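Local coordinates for uncharacterized protein (Legionella longbeachae NSW150, PDB 4JZA) that probably removes the 3-phosphate from phosphatidylinositol 3-phosphate, acting as a phosphoinositide phosphatase in the lipid metabolism of pathogen-host interaction, at residues P71-L77 / L681-Q685; D220-F224 / H262-M267; L242-V246 / R268-P274; C691-Y695 / N749-I753. All blocks are in the same frame, centred on the assembly; numbering follows the deposited sequence.

Contact 1: residues P71-L77 / L681-Q685; sequences PLTKQTL and LVARQ
Leu72 and Leu681 form the tight part of this contact, in which the loop leading into helix 74-87 meets a face of helix 676-702. The two side chains cross at about a right angle, with Leu72 CD1 3.6 Å from Leu681 CD1. Leu681 CD1 also lies 4.0 Å from Leu77 CD2, so it touches both Leu72 and Leu77. The other branch of Leu72 turns along helix 676-702, where its CD2 comes 3.9 Å from Val682 CG2. Pro71 adds a looser touch beside it, its ring CG meeting Val682 CG2 at 4.2 Å. Behind the leucines, Leu112 of helix 95-116 packs on both Leu77 and Leu681, so a third helix also packs on this part.

The other part is more polar and only partly buried, built from Thr73, Thr76 and Gln685. Gln685 has CG anti to its backbone N (chi1 -173°) and an extended chain, which carries the side chain across to the start of helix 74-87. Its aliphatic stem passes Thr76 at about a right angle, with CG 3.4 Å from Thr76 OG1. Thr73 is the N-cap: its OG1 accepts from Thr76 N at 2.9 Å, with an N-H...O angle of 162°, and this bond fixes the first turn that Gln685 approaches. The chemistry implies a mixed contact, to which aliphatic packing in the leucine part and the glutamine reaching a capped helix start both contribute substantially.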
loop_
_atom_site.group_PDB
_atom_site.type_symbol
_atom_site.label_atom_id
_atom_site.label_comp_id
_atom_site.label_asym_id
_atom_site.label_seq_id
_atom_site.Cartn_x
_atom_site.Cartn_y
_atom_site.Cartn_z
ATOM N N PRO A 71 -24.846 14.281 -5.721
ATOM C CA PRO A 71 -25.208 14.730 -7.060
ATOM C C PRO A 71 -24.014 15.152 -7.936
ATOM O O PRO A 71 -24.197 15.812 -8.954
ATOM C CB PRO A 71 -26.071 15.960 -6.766
ATOM C CG PRO A 71 -25.371 16.585 -5.604
ATOM C CD PRO A 71 -24.960 15.394 -4.751
ATOM N N LEU A 72 -22.799 14.808 -7.559
ATOM C CA LEU A 72 -21.655 15.324 -8.245
ATOM C C LEU A 72 -21.242 14.324 -9.318
ATOM O O LEU A 72 -21.390 13.107 -9.152
ATOM C CB LEU A 72 -20.538 15.565 -7.253
ATOM C CG LEU A 72 -20.737 16.597 -6.140
ATOM C CD1 LEU A 72 -19.502 16.633 -5.244
ATOM C CD2 LEU A 72 -20.956 17.984 -6.714
ATOM N N THR A 73 -20.719 14.841 -10.421
ATOM C CA THR A 73 -20.327 14.026 -11.560
ATOM C C THR A 73 -18.836 13.751 -11.454
ATOM O O THR A 73 -18.050 14.517 -10.826
ATOM C CB THR A 73 -20.536 14.776 -12.890
ATOM O OG1 THR A 73 -19.718 15.965 -12.922
ATOM C CG2 THR A 73 -21.988 15.204 -13.046
ATOM N N LYS A 74 -18.439 12.671 -12.112
ATOM C CA LYS A 74 -17.054 12.373 -12.310
ATOM C C LYS A 74 -16.322 13.590 -12.868
ATOM O O LYS A 74 -15.233 13.949 -12.426
ATOM C CB LYS A 74 -16.910 11.196 -13.255
ATOM C CG LYS A 74 -17.375 9.875 -12.655
ATOM C CD LYS A 74 -17.034 8.725 -13.588
ATOM C CE LYS A 74 -17.940 7.526 -13.337
ATOM N NZ LYS A 74 -17.225 6.244 -13.597
ATOM N N GLN A 75 -16.924 14.252 -13.823
ATOM C CA GLN A 75 -16.221 15.345 -14.409
ATOM C C GLN A 75 -15.966 16.480 -13.370
ATOM O O GLN A 75 -14.874 17.050 -13.287
ATOM C CB GLN A 75 -16.963 15.731 -15.664
ATOM C CG GLN A 75 -16.742 17.122 -16.165
ATOM C CD GLN A 75 -17.956 17.624 -16.955
ATOM O OE1 GLN A 75 -19.082 17.053 -16.905
ATOM N NE2 GLN A 75 -17.740 18.722 -17.675
ATOM N N THR A 76 -16.931 16.774 -12.513
ATOM C CA THR A 76 -16.688 17.771 -11.491
ATOM C C THR A 76 -15.566 17.335 -10.531
ATOM O O THR A 76 -14.721 18.162 -10.198
ATOM C CB THR A 76 -17.943 18.079 -10.684
ATOM O OG1 THR A 76 -18.934 18.724 -11.511
ATOM C CG2 THR A 76 -17.593 18.992 -9.519
ATOM N N LEU A 77 -15.554 16.070 -10.088
ATOM C CA LEU A 77 -14.485 15.595 -9.211
ATOM C C LEU A 77 -13.107 15.704 -9.807
ATOM O O LEU A 77 -12.163 16.224 -9.200
ATOM C CB LEU A 77 -14.701 14.147 -8.843
ATOM C CG LEU A 77 -16.019 13.932 -8.083
ATOM C CD1 LEU A 77 -16.098 12.591 -7.378
ATOM C CD2 LEU A 77 -16.265 15.028 -7.067
ATOM N N LEU A 681 -18.321 22.242 -4.185
ATOM C CA LEU A 681 -18.337 21.489 -5.414
ATOM C C LEU A 681 -19.677 21.557 -6.111
ATOM O O LEU A 681 -19.734 21.513 -7.341
ATOM C CB LEU A 681 -18.000 20.008 -5.136
ATOM C CG LEU A 681 -16.559 19.651 -4.716
ATOM C CD1 LEU A 681 -16.350 18.140 -4.571
ATOM C CD2 LEU A 681 -15.552 20.230 -5.699
ATOM N N VAL A 682 -20.777 21.633 -5.344
ATOM C CA VAL A 682 -22.089 21.816 -5.951
ATOM C C VAL A 682 -22.104 23.152 -6.650
ATOM O O VAL A 682 -22.566 23.256 -7.762
ATOM C CB VAL A 682 -23.192 21.644 -4.944
ATOM C CG1 VAL A 682 -24.494 22.275 -5.404
ATOM C CG2 VAL A 682 -23.407 20.173 -4.689
ATOM N N ALA A 683 -21.533 24.180 -6.056
ATOM C CA ALA A 683 -21.549 25.465 -6.721
ATOM C C ALA A 683 -20.696 25.442 -7.975
ATOM O O ALA A 683 -20.985 26.154 -8.920
ATOM C CB ALA A 683 -21.097 26.566 -5.800
ATOM N N ARG A 684 -19.620 24.682 -7.958
ATOM C CA ARG A 684 -18.723 24.654 -9.103
ATOM C C ARG A 684 -19.379 23.862 -10.235
ATOM O O ARG A 684 -19.333 24.279 -11.389
ATOM C CB ARG A 684 -17.315 24.143 -8.727
ATOM C CG ARG A 684 -16.300 25.281 -8.626
ATOM C CD ARG A 684 -15.527 25.333 -7.312
ATOM N NE ARG A 684 -14.202 24.755 -7.484
ATOM C CZ ARG A 684 -13.172 24.977 -6.678
ATOM N NH1 ARG A 684 -13.282 25.756 -5.602
ATOM N NH2 ARG A 684 -12.020 24.395 -6.956
ATOM N N GLN A 685 -20.043 22.770 -9.898
ATOM C CA GLN A 685 -20.843 22.066 -10.887
ATOM C C GLN A 685 -22.006 22.912 -11.485
ATOM O O GLN A 685 -22.264 22.826 -12.668
ATOM C CB GLN A 685 -21.380 20.766 -10.310
ATOM C CG GLN A 685 -22.066 19.898 -11.309
ATOM C CD GLN A 685 -22.282 18.492 -10.796
ATOM O OE1 GLN A 685 -23.319 17.978 -10.891
ATOM N NE2 GLN A 685 -21.391 17.946 -10.159
#

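Contact 2: residues D220-F224 / H262-M267; sequences DFNNF and HQREMM
His262 NE2 donates to Asp220 OD2 at 3.0 Å with an N-H...O angle of 162°, a His-carboxylate hydrogen bond that joins helices 214-234 and 261-270. The acceptor lies close to the imidazole plane, yet the donor meets OD2 from above the carboxylate plane, and the two planes are 47° apart. The other ends of both groups are occupied as well: Asp220 OD1 is bonded to Tyr203 OH, and His262 ND1 to the backbone N of Asp208. These bonds would fix the rotation of the imidazole and place its proton on NE2.

Next to this pair, Gln263 and Phe224 slide past each other in opposite directions. The amide NE2 of Gln263 comes 3.3 Å from Phe224 CB, while Gln263 CG lies 3.8 Å from Phe224 CD1. Farther along, the far corner of the Phe224 ring, CZ, meets the terminal methyl CE of Met267, a selenomethionine whose chain bends twice to bring CE there, at 3.5 Å. Phe221 CE1 lies 4.0 Å from the selenium of Met266, a Met-aromatic contact of oblique approach.

The short helix segments, both in the insertion domain, cross at -61° with axes 11.9 Å apart, a gap bridged by side chains from both helices. Around them, helix 198-206 brings Tyr203 against His262 edge-to-face, and helix 274-288 supplies Leu281 to Phe224 and Met267 and Phe284 to Phe221.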
loop_
_atom_site.group_PDB
_atom_site.type_symbol
_atom_site.label_atom_id
_atom_site.label_comp_id
_atom_site.label_asym_id
_atom_site.label_seq_id
_atom_site.Cartn_x
_atom_site.Cartn_y
_atom_site.Cartn_z
ATOM N N ASP A 220 -24.117 -33.996 0.183
ATOM C CA ASP A 220 -22.681 -34.200 0.371
ATOM C C ASP A 220 -22.293 -34.110 1.845
ATOM O O ASP A 220 -21.546 -34.944 2.345
ATOM C CB ASP A 220 -21.872 -33.163 -0.413
ATOM C CG ASP A 220 -20.371 -33.257 -0.140
ATOM O OD1 ASP A 220 -19.903 -32.755 0.914
ATOM O OD2 ASP A 220 -19.677 -33.832 -1.004
ATOM N N PHE A 221 -22.798 -33.091 2.534
ATOM C CA PHE A 221 -22.411 -32.883 3.908
ATOM C C PHE A 221 -23.011 -33.916 4.856
ATOM O O PHE A 221 -22.326 -34.370 5.781
ATOM C CB PHE A 221 -22.734 -31.470 4.391
ATOM C CG PHE A 221 -22.114 -31.171 5.715
ATOM C CD1 PHE A 221 -20.761 -31.282 5.871
ATOM C CD2 PHE A 221 -22.879 -30.861 6.807
ATOM C CE1 PHE A 221 -20.175 -31.068 7.092
ATOM C CE2 PHE A 221 -22.298 -30.643 8.041
ATOM C CZ PHE A 221 -20.945 -30.751 8.188
ATOM N N ASN A 222 -24.262 -34.309 4.612
ATOM C CA ASN A 222 -24.879 -35.390 5.378
ATOM C C ASN A 222 -24.155 -36.728 5.139
ATOM O O ASN A 222 -23.933 -37.480 6.086
ATOM C CB ASN A 222 -26.374 -35.508 5.070
ATOM C CG ASN A 222 -27.179 -34.299 5.559
ATOM O OD1 ASN A 222 -26.775 -33.595 6.481
ATOM N ND2 ASN A 222 -28.298 -34.041 4.917
ATOM N N ASN A 223 -23.765 -37.020 3.892
ATOM C CA ASN A 223 -22.984 -38.238 3.582
ATOM C C ASN A 223 -21.656 -38.266 4.297
ATOM O O ASN A 223 -21.101 -39.344 4.568
ATOM C CB ASN A 223 -22.713 -38.381 2.072
ATOM C CG ASN A 223 -23.955 -38.749 1.311
ATOM O OD1 ASN A 223 -24.977 -39.045 1.909
ATOM N ND2 ASN A 223 -23.880 -38.724 -0.006
ATOM N N PHE A 224 -21.117 -37.078 4.533
ATOM C CA PHE A 224 -19.909 -36.952 5.309
ATOM C C PHE A 224 -20.159 -37.278 6.780
ATOM O O PHE A 224 -19.345 -37.936 7.419
ATOM C CB PHE A 224 -19.311 -35.545 5.192
ATOM C CG PHE A 224 -18.135 -35.357 6.082
ATOM C CD1 PHE A 224 -16.957 -36.065 5.834
ATOM C CD2 PHE A 224 -18.234 -34.598 7.214
ATOM C CE1 PHE A 224 -15.885 -35.962 6.676
ATOM C CE2 PHE A 224 -17.171 -34.500 8.067
ATOM C CZ PHE A 224 -15.997 -35.183 7.796
ATOM N N HIS A 262 -12.650 -31.052 -0.620
ATOM C CA HIS A 262 -13.289 -30.147 0.355
ATOM C C HIS A 262 -13.522 -30.733 1.759
ATOM O O HIS A 262 -13.331 -30.049 2.760
ATOM C CB HIS A 262 -14.618 -29.571 -0.206
ATOM C CG HIS A 262 -15.603 -30.608 -0.670
ATOM N ND1 HIS A 262 -15.588 -31.129 -1.942
ATOM C CD2 HIS A 262 -16.633 -31.214 -0.038
ATOM C CE1 HIS A 262 -16.553 -32.018 -2.071
ATOM N NE2 HIS A 262 -17.201 -32.089 -0.930
ATOM N N GLN A 263 -13.949 -31.986 1.839
ATOM C CA GLN A 263 -14.086 -32.629 3.146
ATOM C C GLN A 263 -12.709 -32.696 3.785
ATOM O O GLN A 263 -12.561 -32.473 4.988
ATOM C CB GLN A 263 -14.712 -34.026 3.021
ATOM C CG GLN A 263 -16.217 -34.000 2.743
ATOM C CD GLN A 263 -16.669 -35.205 1.954
ATOM O OE1 GLN A 263 -16.216 -35.419 0.841
ATOM N NE2 GLN A 263 -17.530 -35.991 2.508
ATOM N N ARG A 264 -11.702 -32.966 2.953
ATOM C CA ARG A 264 -10.318 -33.070 3.406
ATOM C C ARG A 264 -9.844 -31.747 4.051
ATOM O O ARG A 264 -9.337 -31.728 5.172
ATOM C CB ARG A 264 -9.377 -33.505 2.233
ATOM C CG ARG A 264 -8.050 -34.114 2.694
ATOM C CD ARG A 264 -7.007 -34.515 1.670
ATOM N NE ARG A 264 -7.565 -35.058 0.433
ATOM C CZ ARG A 264 -7.315 -34.566 -0.783
ATOM N NH1 ARG A 264 -6.498 -33.511 -0.942
ATOM N NH2 ARG A 264 -7.883 -35.129 -1.854
ATOM N N GLU A 265 -10.012 -30.644 3.339
ATOM C CA GLU A 265 -9.482 -29.375 3.818
ATOM C C GLU A 265 -10.264 -28.876 5.039
ATOM O O GLU A 265 -9.708 -28.229 5.904
ATOM C CB GLU A 265 -9.444 -28.331 2.670
ATOM C CG GLU A 265 -8.445 -28.656 1.550
ATOM C CD GLU A 265 -7.059 -29.071 2.068
ATOM O OE1 GLU A 265 -6.480 -28.366 2.923
ATOM O OE2 GLU A 265 -6.546 -30.123 1.633
HETATM N N MSE A 266 -11.555 -29.177 5.086
HETATM C CA MSE A 266 -12.363 -28.843 6.224
HETATM C C MSE A 266 -11.869 -29.594 7.417
HETATM O O MSE A 266 -11.763 -29.023 8.479
HETATM C CB MSE A 266 -13.801 -29.217 5.974
HETATM C CG MSE A 266 -14.658 -28.918 7.215
HETATM SE SE MSE A 266 -16.561 -29.416 7.069
HETATM C CE MSE A 266 -16.445 -30.604 5.482
HETATM N N MSE A 267 -11.562 -30.879 7.279
HETATM C CA MSE A 267 -11.051 -31.644 8.425
HETATM C C MSE A 267 -9.740 -31.074 8.882
HETATM O O MSE A 267 -9.554 -30.829 10.073
HETATM C CB MSE A 267 -10.863 -33.146 8.165
HETATM C CG MSE A 267 -12.093 -34.013 8.509
HETATM SE SE MSE A 267 -12.977 -33.711 10.292
HETATM C CE MSE A 267 -14.365 -32.591 9.482
#

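Contact 3: residues L242-V246 / R268-P274; sequences LQQIV and RILAADP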
loop_
_atom_site.group_PDB
_atom_site.type_symbol
_atom_site.label_atom_id
_atom_site.label_comp_id
_atom_site.label_asym_id
_atom_site.label_seq_id
_atom_site.Cartn_x
_atom_site.Cartn_y
_atom_site.Cartn_z
ATOM N N LEU A 242 -5.676 -37.402 14.261
ATOM C CA LEU A 242 -5.863 -35.950 14.092
ATOM C C LEU A 242 -4.606 -35.123 14.265
ATOM O O LEU A 242 -4.462 -34.064 13.652
ATOM C CB LEU A 242 -6.884 -35.428 15.091
ATOM C CG LEU A 242 -8.278 -36.045 15.007
ATOM C CD1 LEU A 242 -9.146 -35.484 16.114
ATOM C CD2 LEU A 242 -8.915 -35.795 13.651
ATOM N N GLN A 243 -3.699 -35.592 15.109
ATOM C CA GLN A 243 -2.464 -34.869 15.337
ATOM C C GLN A 243 -1.436 -35.123 14.261
ATOM O O GLN A 243 -0.474 -34.372 14.162
ATOM C CB GLN A 243 -1.898 -35.194 16.699
ATOM C CG GLN A 243 -2.879 -34.820 17.797
ATOM C CD GLN A 243 -2.199 -34.328 19.051
ATOM O OE1 GLN A 243 -1.008 -34.558 19.255
ATOM N NE2 GLN A 243 -2.959 -33.671 19.915
ATOM N N GLN A 244 -1.629 -36.190 13.476
ATOM C CA GLN A 244 -0.856 -36.408 12.234
ATOM C C GLN A 244 -1.326 -35.457 11.142
ATOM O O GLN A 244 -0.573 -35.134 10.215
ATOM C CB GLN A 244 -1.017 -37.836 11.715
ATOM C CG GLN A 244 -0.145 -38.869 12.397
ATOM C CD GLN A 244 -0.504 -40.276 11.973
ATOM O OE1 GLN A 244 0.358 -41.048 11.574
ATOM N NE2 GLN A 244 -1.786 -40.614 12.047
ATOM N N ILE A 245 -2.587 -35.046 11.253
ATOM C CA ILE A 245 -3.226 -34.179 10.278
ATOM C C ILE A 245 -2.848 -32.723 10.504
ATOM O O ILE A 245 -2.403 -32.051 9.573
ATOM C CB ILE A 245 -4.752 -34.356 10.318
ATOM C CG1 ILE A 245 -5.085 -35.797 9.900
ATOM C CG2 ILE A 245 -5.424 -33.322 9.427
ATOM C CD1 ILE A 245 -6.542 -36.202 10.027
ATOM N N VAL A 246 -3.009 -32.242 11.733
ATOM C CA VAL A 246 -2.499 -30.918 12.082
ATOM C C VAL A 246 -0.995 -30.797 11.768
ATOM O O VAL A 246 -0.579 -29.792 11.198
ATOM C CB VAL A 246 -2.813 -30.501 13.544
ATOM C CG1 VAL A 246 -2.123 -31.405 14.557
ATOM C CG2 VAL A 246 -2.419 -29.048 13.785
ATOM N N ARG A 268 -8.825 -30.845 7.940
ATOM C CA ARG A 268 -7.496 -30.309 8.261
ATOM C C ARG A 268 -7.572 -29.162 9.261
ATOM O O ARG A 268 -6.743 -29.048 10.152
ATOM C CB ARG A 268 -6.767 -29.856 6.998
ATOM C CG ARG A 268 -5.324 -29.413 7.230
ATOM C CD ARG A 268 -4.698 -28.860 5.964
ATOM N NE ARG A 268 -4.995 -29.710 4.816
ATOM C CZ ARG A 268 -4.410 -30.884 4.562
ATOM N NH1 ARG A 268 -3.482 -31.372 5.374
ATOM N NH2 ARG A 268 -4.755 -31.578 3.475
ATOM N N ILE A 269 -8.582 -28.331 9.133
ATOM C CA ILE A 269 -8.741 -27.222 10.048
ATOM C C ILE A 269 -9.358 -27.608 11.383
ATOM O O ILE A 269 -9.008 -27.042 12.422
ATOM C CB ILE A 269 -9.594 -26.135 9.405
ATOM C CG1 ILE A 269 -8.798 -25.516 8.251
ATOM C CG2 ILE A 269 -9.983 -25.097 10.434
ATOM C CD1 ILE A 269 -9.612 -25.243 7.008
ATOM N N LEU A 270 -10.286 -28.559 11.359
ATOM C CA LEU A 270 -11.018 -28.933 12.574
ATOM C C LEU A 270 -10.132 -29.793 13.476
ATOM O O LEU A 270 -10.243 -29.725 14.691
ATOM C CB LEU A 270 -12.335 -29.653 12.224
ATOM C CG LEU A 270 -13.478 -28.801 11.636
ATOM C CD1 LEU A 270 -14.691 -29.642 11.279
ATOM C CD2 LEU A 270 -13.893 -27.711 12.594
ATOM N N ALA A 271 -9.227 -30.562 12.864
ATOM C CA ALA A 271 -8.305 -31.457 13.580
ATOM C C ALA A 271 -7.340 -30.742 14.505
ATOM O O ALA A 271 -6.707 -31.378 15.351
ATOM C CB ALA A 271 -7.514 -32.300 12.584
ATOM N N ALA A 272 -7.203 -29.433 14.327
ATOM C CA ALA A 272 -6.320 -28.641 15.165
ATOM C C ALA A 272 -6.877 -28.429 16.562
ATOM O O ALA A 272 -6.124 -28.020 17.447
ATOM C CB ALA A 272 -6.055 -27.304 14.519
ATOM N N ASP A 273 -8.172 -28.702 16.762
ATOM C CA ASP A 273 -8.799 -28.587 18.089
ATOM C C ASP A 273 -9.911 -29.618 18.279
ATOM O O ASP A 273 -11.097 -29.274 18.248
ATOM C CB ASP A 273 -9.345 -27.176 18.297
ATOM C CG ASP A 273 -10.072 -27.020 19.624
ATOM O OD1 ASP A 273 -9.645 -27.642 20.622
ATOM O OD2 ASP A 273 -11.083 -26.295 19.662
ATOM N N PRO A 274 -9.529 -30.889 18.496
ATOM C CA PRO A 274 -10.473 -32.024 18.460
ATOM C C PRO A 274 -11.660 -31.897 19.407
ATOM O O PRO A 274 -12.696 -32.528 19.175
ATOM C CB PRO A 274 -9.600 -33.230 18.854
ATOM C CG PRO A 274 -8.213 -32.831 18.459
ATOM C CD PRO A 274 -8.138 -31.344 18.688
#
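Leu242 has CG anti to its carbonyl carbon (chi1 -59°) and CD1 extended beyond it (chi2 177°), so that CD1 is carried out to Pro274 while CD2 stays over Ala271. The arrangement is a helix packed against a turn between helices: 238-247 of the all-helical insertion region leans on the type I beta turn Leu270-Asp273, which links helices 261-270 and 274-288. The turn is evidenced by Asp273 N bonding to Leu270 O at 3.1 Å.

Leu242 and the proline ring slide past each other in opposite directions, with CD1 3.6 Å from Pro274 CB. At the centre lies Ala271, whose methyl is pointed at the helix: its CB sits 3.7 Å from Leu242 O and 3.9 Å from Leu242 CD2. One turn later, the gamma methyl of Ile245 stands anti to the backbone N and reaches both Ala271 CB, at 3.9 Å, and the backbone of Arg268, with CG2 3.8 Å from CA. The small side chain of Ala271 is consistent with the close approach of the two backbones, its CA being 5.1 Å from that of Leu242.

The contact is wholly one of packing, without a polar bond between its segments; the guanidinium of Arg268 turns instead to its own helix, where its NE forms a salt bridge with Glu265. Ile245 also touches Trp255 and Phe256 of helix 254-257. At the outer margin, Val246 CG2 touches the methyl CB of Ala272 at 4.1 Å.

Contact 4: residues C691-Y695 / N749-I753; sequences CTKLY and NIIRI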
loop_
_atom_site.group_PDB
_atom_site.type_symbol
_atom_site.label_atom_id
_atom_site.label_comp_id
_atom_site.label_asym_id
_atom_site.label_seq_id
_atom_site.Cartn_x
_atom_site.Cartn_y
_atom_site.Cartn_z
ATOM N N CYS A 691 -25.271 29.802 -11.419
ATOM C CA CYS A 691 -25.205 30.471 -10.133
ATOM C C CYS A 691 -25.765 31.873 -10.244
ATOM O O CYS A 691 -26.465 32.315 -9.301
ATOM C CB CYS A 691 -23.782 30.475 -9.556
ATOM S SG CYS A 691 -23.330 28.848 -8.939
ATOM N N THR A 692 -25.491 32.543 -11.385
ATOM C CA THR A 692 -25.970 33.914 -11.602
ATOM C C THR A 692 -27.493 33.989 -11.709
ATOM O O THR A 692 -28.111 34.883 -11.141
ATOM C CB THR A 692 -25.281 34.577 -12.809
ATOM O OG1 THR A 692 -23.897 34.764 -12.487
ATOM C CG2 THR A 692 -25.860 35.955 -13.106
ATOM N N LYS A 693 -28.096 33.035 -12.403
ATOM C CA LYS A 693 -29.553 32.980 -12.526
ATOM C C LYS A 693 -30.173 32.787 -11.171
ATOM O O LYS A 693 -31.134 33.461 -10.828
ATOM C CB LYS A 693 -30.016 31.837 -13.455
ATOM C CG LYS A 693 -29.499 31.895 -14.887
ATOM C CD LYS A 693 -29.991 30.723 -15.718
ATOM C CE LYS A 693 -29.257 30.661 -17.034
ATOM N NZ LYS A 693 -30.209 30.163 -18.053
ATOM N N LEU A 694 -29.624 31.849 -10.420
ATOM C CA LEU A 694 -30.108 31.536 -9.070
ATOM C C LEU A 694 -29.933 32.731 -8.164
ATOM O O LEU A 694 -30.871 33.105 -7.434
ATOM C CB LEU A 694 -29.359 30.346 -8.474
ATOM C CG LEU A 694 -29.705 28.974 -9.043
ATOM C CD1 LEU A 694 -28.753 27.945 -8.457
ATOM C CD2 LEU A 694 -31.123 28.613 -8.701
ATOM N N TYR A 695 -28.755 33.357 -8.253
ATOM C CA TYR A 695 -28.471 34.569 -7.487
ATOM C C TYR A 695 -29.448 35.694 -7.840
ATOM O O TYR A 695 -30.141 36.194 -6.975
ATOM C CB TYR A 695 -27.017 35.017 -7.686
ATOM C CG TYR A 695 -26.573 36.087 -6.727
ATOM C CD1 TYR A 695 -26.002 35.747 -5.507
ATOM C CD2 TYR A 695 -26.720 37.431 -7.039
ATOM C CE1 TYR A 695 -25.588 36.713 -4.615
ATOM C CE2 TYR A 695 -26.333 38.412 -6.143
ATOM C CZ TYR A 695 -25.779 38.045 -4.931
ATOM O OH TYR A 695 -25.406 39.011 -4.045
ATOM N N ASN A 749 -20.384 35.210 -7.916
ATOM C CA ASN A 749 -21.648 34.519 -7.698
ATOM C C ASN A 749 -21.507 33.066 -7.328
ATOM O O ASN A 749 -22.371 32.546 -6.640
ATOM C CB ASN A 749 -22.530 34.640 -8.935
ATOM C CG ASN A 749 -23.151 36.032 -9.089
ATOM O OD1 ASN A 749 -23.057 36.880 -8.184
ATOM N ND2 ASN A 749 -23.814 36.266 -10.231
ATOM N N ILE A 750 -20.448 32.408 -7.791
ATOM C CA ILE A 750 -20.225 31.002 -7.462
ATOM C C ILE A 750 -19.921 30.859 -5.965
ATOM O O ILE A 750 -20.443 29.958 -5.335
ATOM C CB ILE A 750 -19.095 30.381 -8.298
ATOM C CG1 ILE A 750 -19.445 30.432 -9.787
ATOM C CG2 ILE A 750 -18.843 28.936 -7.925
ATOM C CD1 ILE A 750 -18.432 29.716 -10.700
ATOM N N ILE A 751 -19.095 31.749 -5.406
ATOM C CA ILE A 751 -18.755 31.692 -3.978
ATOM C C ILE A 751 -19.988 32.055 -3.148
ATOM O O ILE A 751 -20.274 31.452 -2.120
ATOM C CB ILE A 751 -17.564 32.622 -3.509
ATOM C CG1 ILE A 751 -16.728 33.248 -4.651
ATOM C CG2 ILE A 751 -16.644 31.863 -2.550
ATOM C CD1 ILE A 751 -15.373 32.615 -4.930
ATOM N N ARG A 752 -20.720 33.063 -3.583
ATOM C CA ARG A 752 -21.962 33.450 -2.898
ATOM C C ARG A 752 -22.922 32.246 -2.818
ATOM O O ARG A 752 -23.482 31.989 -1.754
ATOM C CB ARG A 752 -22.641 34.624 -3.596
ATOM C CG ARG A 752 -21.851 35.930 -3.646
ATOM C CD ARG A 752 -21.728 36.548 -2.267
ATOM N NE ARG A 752 -20.874 37.745 -2.244
ATOM C CZ ARG A 752 -21.304 39.002 -2.345
ATOM N NH1 ARG A 752 -22.603 39.267 -2.497
ATOM N NH2 ARG A 752 -20.430 40.009 -2.314
ATOM N N ILE A 753 -23.062 31.487 -3.919
ATOM C CA ILE A 753 -23.964 30.347 -3.933
ATOM C C ILE A 753 -23.395 29.241 -3.040
ATOM O O ILE A 753 -24.142 28.590 -2.349
ATOM C CB ILE A 753 -24.362 29.884 -5.380
ATOM C CG1 ILE A 753 -25.739 30.360 -5.788
ATOM C CG2 ILE A 753 -24.604 28.392 -5.475
ATOM C CD1 ILE A 753 -25.932 31.845 -5.788
#
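Two helical segments of the phosphoinositide phosphatase C-terminal domain, belonging to helices 676-702 and 748-761, cross here at 62°, their axes 9.1 Å apart. Asn749 links them by polar contact. Its ND2 donates to Thr692 OG1 at 2.7 Å, with an N-H...O angle of 162° and the acceptor nearly in the amide plane. Thr692 OG1 in turn bonds to Glu688 O, so the hydroxyl joins its own helix backbone to the partner helix.

The same amide lies over Tyr695. Asn749 OD1 stands 3.8 Å above one face of the tyrosine ring, over its centre, with amide and ring planes only 19° apart. OD1 is further bonded to Ser744 OG, and these bonds at both amide ends hold the group flat above the ring. Tyr695 has CG anti to the backbone N, which swings the ring across to helix 748-761. There Ile753 CD1 meets the ring at its edge, and Arg752 CB approaches CE1 obliquely at 3.8 Å; the guanidinium NH1 of Arg752 is bonded to Ser742 O.

Elsewhere the contact is mostly van der Waals packing: Cys691 SG lies on Ile753 CG2 at 3.7 Å, with Ile753 CD1 against the backbone Cys691 O at 3.6 Å. The packing extends along helix 676-702, where Ala683 receives both Ile750 and Ile753, while Leu694 and Lys693 also lie against helix 794-817.

Overall arrangement
The four contacts form two pairs in separate regions of the molecule. Contacts 1 and 4 share helix 676-702, with centres about 15 Å apart, and touch through Ala683, whose CB lies 3.5 Å from Ile750 O and 4.0 Å from Ile753 CG2. That helix therefore joins helix 74-87 to helix 748-761. Contacts 2 and 3 share helix 261-270, about 14 Å between centres, and interleave along the chain within the insertion region. Between the pairs the separation is large: centres of contacts 1 and 2 are about 53 Å apart, those of contacts 3 and 4 about 70 Å. Contacts 2 and 3 are both nested in the loop that contact 1 closes.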